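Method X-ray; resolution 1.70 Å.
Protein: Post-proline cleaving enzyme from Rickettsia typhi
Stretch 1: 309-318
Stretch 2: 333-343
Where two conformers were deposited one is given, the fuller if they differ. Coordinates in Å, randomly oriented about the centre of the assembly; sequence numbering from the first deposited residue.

Stretch 1 (309-318) DWKFKSHNIK
Stretch 2, residues 333-343: TESDKTSLKIL

Residues 309-318 form a tight β-hairpin. Strands 310-312 and 315-317 pair antiparallel through two reciprocal pairs of backbone hydrogen bonds, Trp 310/Ile 317 and Phe 312/His 315. A type II' turn from Phe 312 to His 315 closes it, with Lys 313 at phi/psi 53/-118° and Ser 314 at -79/-20°. Residues 333-343 lie against one side of this hairpin: Glu 334 and Ser 335 have phi/psi of -49/-42° and -57/-39°, a type I turn runs from Lys 337 to Leu 340, and a strand begins at Lys 341. In register, CA of Phe 312 lies 7.1 Å from CA of Glu 334, and CA of Ile 317 lies 8.1 Å from CA of Ile 342.

The apolar contact centres on Leu 340 (chi1 t, chi2 134°), which points toward the hairpin. Its CD1 approaches CZ3 of Trp 310 (t, chi2 5°) at 3.7 Å and also sits over one face of the Phe 312 ring (t, chi2 73°); its CD2 lies 3.6 Å from Phe 312 CE2 and 4.0 Å from Ile 317 CD1. Ile 317 (m, t) extends the patch, its CG1 4.1 Å from CD1 of Ile 342 (m, t). Phe 312 CE1 packs 3.7 Å from both Glu 334 CG and Lys 337 CD, so the aliphatic parts of two charged side chains line the ring.

Polar contacts gather at Glu 334, whose extended side chain (t, t, chi3 -30°) reaches the turn. Its OE2 accepts a hydrogen bond from Lys 313 N at 2.6 Å (142°). Lys 313 (chi1 m, chi2 t) reaches back, with NZ donating a weak hydrogen bond to Glu 334 O at 3.1 Å.

Two waters bridge Glu 334 to the hairpin. One accepts from Trp 310 NE1 (3.2 Å) and donates to Glu 334 OE1 (2.5 Å); the other donates to Lys 313 O (2.8 Å) and Glu 334 OE2 (3.2 Å).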

# COMPACT_ATOMS: atom_id res chain seq x y z
N ASP A 309 -15.34 -17.95 -8.63
CA ASP A 309 -15.89 -18.47 -9.90
C ASP A 309 -17.26 -17.85 -10.15
O ASP A 309 -18.01 -17.61 -9.21
CB ASP A 309 -16.10 -19.98 -9.86
CG ASP A 309 -14.83 -20.79 -9.73
OD1 ASP A 309 -13.70 -20.28 -9.93
OD2 ASP A 309 -15.01 -22.00 -9.38
N TRP A 310 -17.55 -17.57 -11.41
CA TRP A 310 -18.84 -17.02 -11.82
C TRP A 310 -19.51 -17.96 -12.84
O TRP A 310 -19.00 -18.08 -13.94
CB TRP A 310 -18.60 -15.67 -12.46
CG TRP A 310 -19.81 -14.89 -12.82
CD1 TRP A 310 -21.14 -15.19 -12.55
CD2 TRP A 310 -19.83 -13.64 -13.51
NE1 TRP A 310 -21.95 -14.19 -13.05
CE2 TRP A 310 -21.17 -13.22 -13.62
CE3 TRP A 310 -18.85 -12.83 -14.04
CZ2 TRP A 310 -21.53 -12.00 -14.25
CZ3 TRP A 310 -19.17 -11.65 -14.65
CH2 TRP A 310 -20.49 -11.21 -14.72
N LYS A 311 -20.63 -18.62 -12.46
CA LYS A 311 -21.43 -19.42 -13.41
C LYS A 311 -22.23 -18.41 -14.21
O LYS A 311 -23.16 -17.84 -13.70
CB LYS A 311 -22.40 -20.38 -12.70
N PHE A 312 -21.78 -18.11 -15.42
CA PHE A 312 -22.36 -17.03 -16.24
C PHE A 312 -22.88 -17.69 -17.52
O PHE A 312 -22.10 -18.14 -18.33
CB PHE A 312 -21.33 -15.90 -16.53
CG PHE A 312 -21.87 -14.82 -17.43
CD1 PHE A 312 -22.80 -13.90 -16.96
CD2 PHE A 312 -21.50 -14.78 -18.78
CE1 PHE A 312 -23.30 -12.92 -17.80
CE2 PHE A 312 -22.01 -13.80 -19.62
CZ PHE A 312 -22.93 -12.88 -19.13
N LYS A 313 -24.21 -17.79 -17.65
CA LYS A 313 -24.85 -18.49 -18.78
C LYS A 313 -24.26 -19.90 -18.91
O LYS A 313 -24.34 -20.67 -17.94
CB LYS A 313 -24.72 -17.64 -20.06
CG LYS A 313 -25.35 -16.25 -19.88
CD LYS A 313 -25.75 -15.61 -21.20
CE LYS A 313 -25.62 -14.10 -21.17
NZ LYS A 313 -26.64 -13.44 -22.04
N SER A 314 -23.61 -20.22 -20.02
CA SER A 314 -23.07 -21.57 -20.24
C SER A 314 -21.73 -21.84 -19.51
O SER A 314 -21.38 -23.01 -19.25
CB SER A 314 -22.87 -21.83 -21.75
N HIS A 315 -21.04 -20.77 -19.14
CA HIS A 315 -19.62 -20.80 -18.77
C HIS A 315 -19.42 -20.78 -17.26
O HIS A 315 -20.21 -20.18 -16.55
CB HIS A 315 -18.93 -19.60 -19.40
CG HIS A 315 -19.15 -19.50 -20.88
ND1 HIS A 315 -20.20 -18.80 -21.43
CD2 HIS A 315 -18.49 -20.06 -21.92
CE1 HIS A 315 -20.18 -18.92 -22.75
NE2 HIS A 315 -19.14 -19.67 -23.07
N ASN A 316 -18.40 -21.48 -16.77
CA ASN A 316 -17.93 -21.24 -15.40
C ASN A 316 -16.67 -20.40 -15.61
O ASN A 316 -15.64 -20.89 -16.10
CB ASN A 316 -17.67 -22.56 -14.64
CG ASN A 316 -17.34 -22.36 -13.15
OD1 ASN A 316 -17.90 -21.49 -12.47
ND2 ASN A 316 -16.43 -23.17 -12.64
N ILE A 317 -16.78 -19.11 -15.32
CA ILE A 317 -15.64 -18.20 -15.47
C ILE A 317 -14.81 -18.26 -14.20
O ILE A 317 -15.29 -17.90 -13.15
CB ILE A 317 -16.07 -16.75 -15.76
CG1 ILE A 317 -17.13 -16.74 -16.87
CG2 ILE A 317 -14.81 -15.91 -16.12
CD1 ILE A 317 -17.75 -15.41 -17.16
N LYS A 318 -13.58 -18.75 -14.30
CA LYS A 318 -12.83 -19.05 -13.09
C LYS A 318 -12.35 -17.82 -12.27
O LYS A 318 -12.05 -16.75 -12.83
CB LYS A 318 -11.63 -19.95 -13.43
CG LYS A 318 -12.02 -21.29 -14.06
CD LYS A 318 -12.69 -22.27 -13.10
CE LYS A 318 -11.67 -23.00 -12.23
NZ LYS A 318 -12.29 -23.71 -11.06
N THR A 333 -29.72 -7.84 -16.23
CA THR A 333 -29.66 -9.23 -15.76
C THR A 333 -28.68 -10.01 -16.61
O THR A 333 -28.35 -9.59 -17.74
CB THR A 333 -31.02 -9.94 -15.87
OG1 THR A 333 -31.48 -9.88 -17.24
CG2 THR A 333 -32.03 -9.27 -14.94
N GLU A 334 -28.22 -11.13 -16.08
CA GLU A 334 -27.39 -12.06 -16.85
C GLU A 334 -28.01 -12.39 -18.22
O GLU A 334 -27.30 -12.42 -19.22
CB GLU A 334 -27.16 -13.34 -16.04
CG GLU A 334 -26.54 -14.49 -16.85
CD GLU A 334 -26.38 -15.79 -16.05
OE1 GLU A 334 -26.20 -15.75 -14.83
OE2 GLU A 334 -26.42 -16.87 -16.66
N SER A 335 -29.33 -12.60 -18.26
CA SER A 335 -30.06 -12.84 -19.55
C SER A 335 -29.90 -11.72 -20.58
O SER A 335 -29.83 -11.99 -21.77
CB SER A 335 -31.56 -13.03 -19.32
OG SER A 335 -31.85 -14.39 -19.09
N ASP A 336 -29.89 -10.47 -20.12
CA ASP A 336 -29.77 -9.32 -20.99
C ASP A 336 -28.28 -8.86 -21.22
O ASP A 336 -28.11 -7.92 -22.00
CB ASP A 336 -30.66 -8.16 -20.46
CG ASP A 336 -32.22 -8.47 -20.50
OD1 ASP A 336 -32.66 -9.29 -21.30
OD2 ASP A 336 -33.01 -7.85 -19.73
N LYS A 337 -27.24 -9.51 -20.62
CA LYS A 337 -25.74 -9.10 -20.75
C LYS A 337 -24.84 -9.51 -21.98
O LYS A 337 -23.69 -10.14 -21.86
CB LYS A 337 -24.91 -9.53 -19.58
CG LYS A 337 -25.01 -8.70 -18.33
CD LYS A 337 -24.06 -9.30 -17.30
CE LYS A 337 -23.68 -8.25 -16.30
NZ LYS A 337 -24.84 -7.80 -15.48
N THR A 338 -25.23 -8.97 -23.09
CA THR A 338 -24.77 -9.46 -24.35
C THR A 338 -23.30 -9.16 -24.66
O THR A 338 -22.72 -9.83 -25.50
CB THR A 338 -25.63 -8.87 -25.48
OG1 THR A 338 -25.43 -7.46 -25.53
CG2 THR A 338 -27.14 -9.14 -25.25
N SER A 339 -22.68 -8.19 -23.99
CA SER A 339 -21.32 -7.76 -24.36
C SER A 339 -20.19 -8.41 -23.57
O SER A 339 -19.01 -8.05 -23.78
CB SER A 339 -21.17 -6.23 -24.22
OG SER A 339 -21.25 -5.85 -22.88
N LEU A 340 -20.48 -9.31 -22.64
CA LEU A 340 -19.42 -9.73 -21.74
C LEU A 340 -18.41 -10.61 -22.47
O LEU A 340 -18.80 -11.52 -23.22
CB LEU A 340 -19.99 -10.42 -20.51
CG LEU A 340 -18.91 -10.89 -19.55
CD1 LEU A 340 -19.33 -10.47 -18.14
CD2 LEU A 340 -18.67 -12.39 -19.68
N LYS A 341 -17.11 -10.31 -22.29
CA LYS A 341 -16.03 -11.05 -22.90
C LYS A 341 -15.02 -11.38 -21.83
O LYS A 341 -14.83 -10.60 -20.94
CB LYS A 341 -15.39 -10.24 -23.98
CG LYS A 341 -16.35 -9.87 -25.11
CD LYS A 341 -16.59 -11.10 -25.93
CE LYS A 341 -17.34 -10.82 -27.20
NZ LYS A 341 -17.44 -12.13 -27.87
N ILE A 342 -14.32 -12.50 -21.97
CA ILE A 342 -13.26 -12.85 -21.04
C ILE A 342 -11.90 -12.48 -21.64
O ILE A 342 -11.55 -12.91 -22.75
CB ILE A 342 -13.27 -14.36 -20.75
CG1 ILE A 342 -14.59 -14.74 -20.08
CG2 ILE A 342 -12.09 -14.75 -19.93
CD1 ILE A 342 -14.95 -16.17 -20.27
N LEU A 343 -11.18 -11.65 -20.94
CA LEU A 343 -9.88 -11.16 -21.44
C LEU A 343 -8.66 -11.82 -20.85
O LEU A 343 -7.57 -11.72 -21.43
CB LEU A 343 -9.76 -9.67 -21.26
CG LEU A 343 -10.84 -8.99 -22.15
CD1 LEU A 343 -10.60 -7.51 -22.07
CD2 LEU A 343 -10.85 -9.48 -23.57
O HOH W 1 -25.07 -13.95 -13.45
O HOH W 2 -26.03 -19.94 -15.82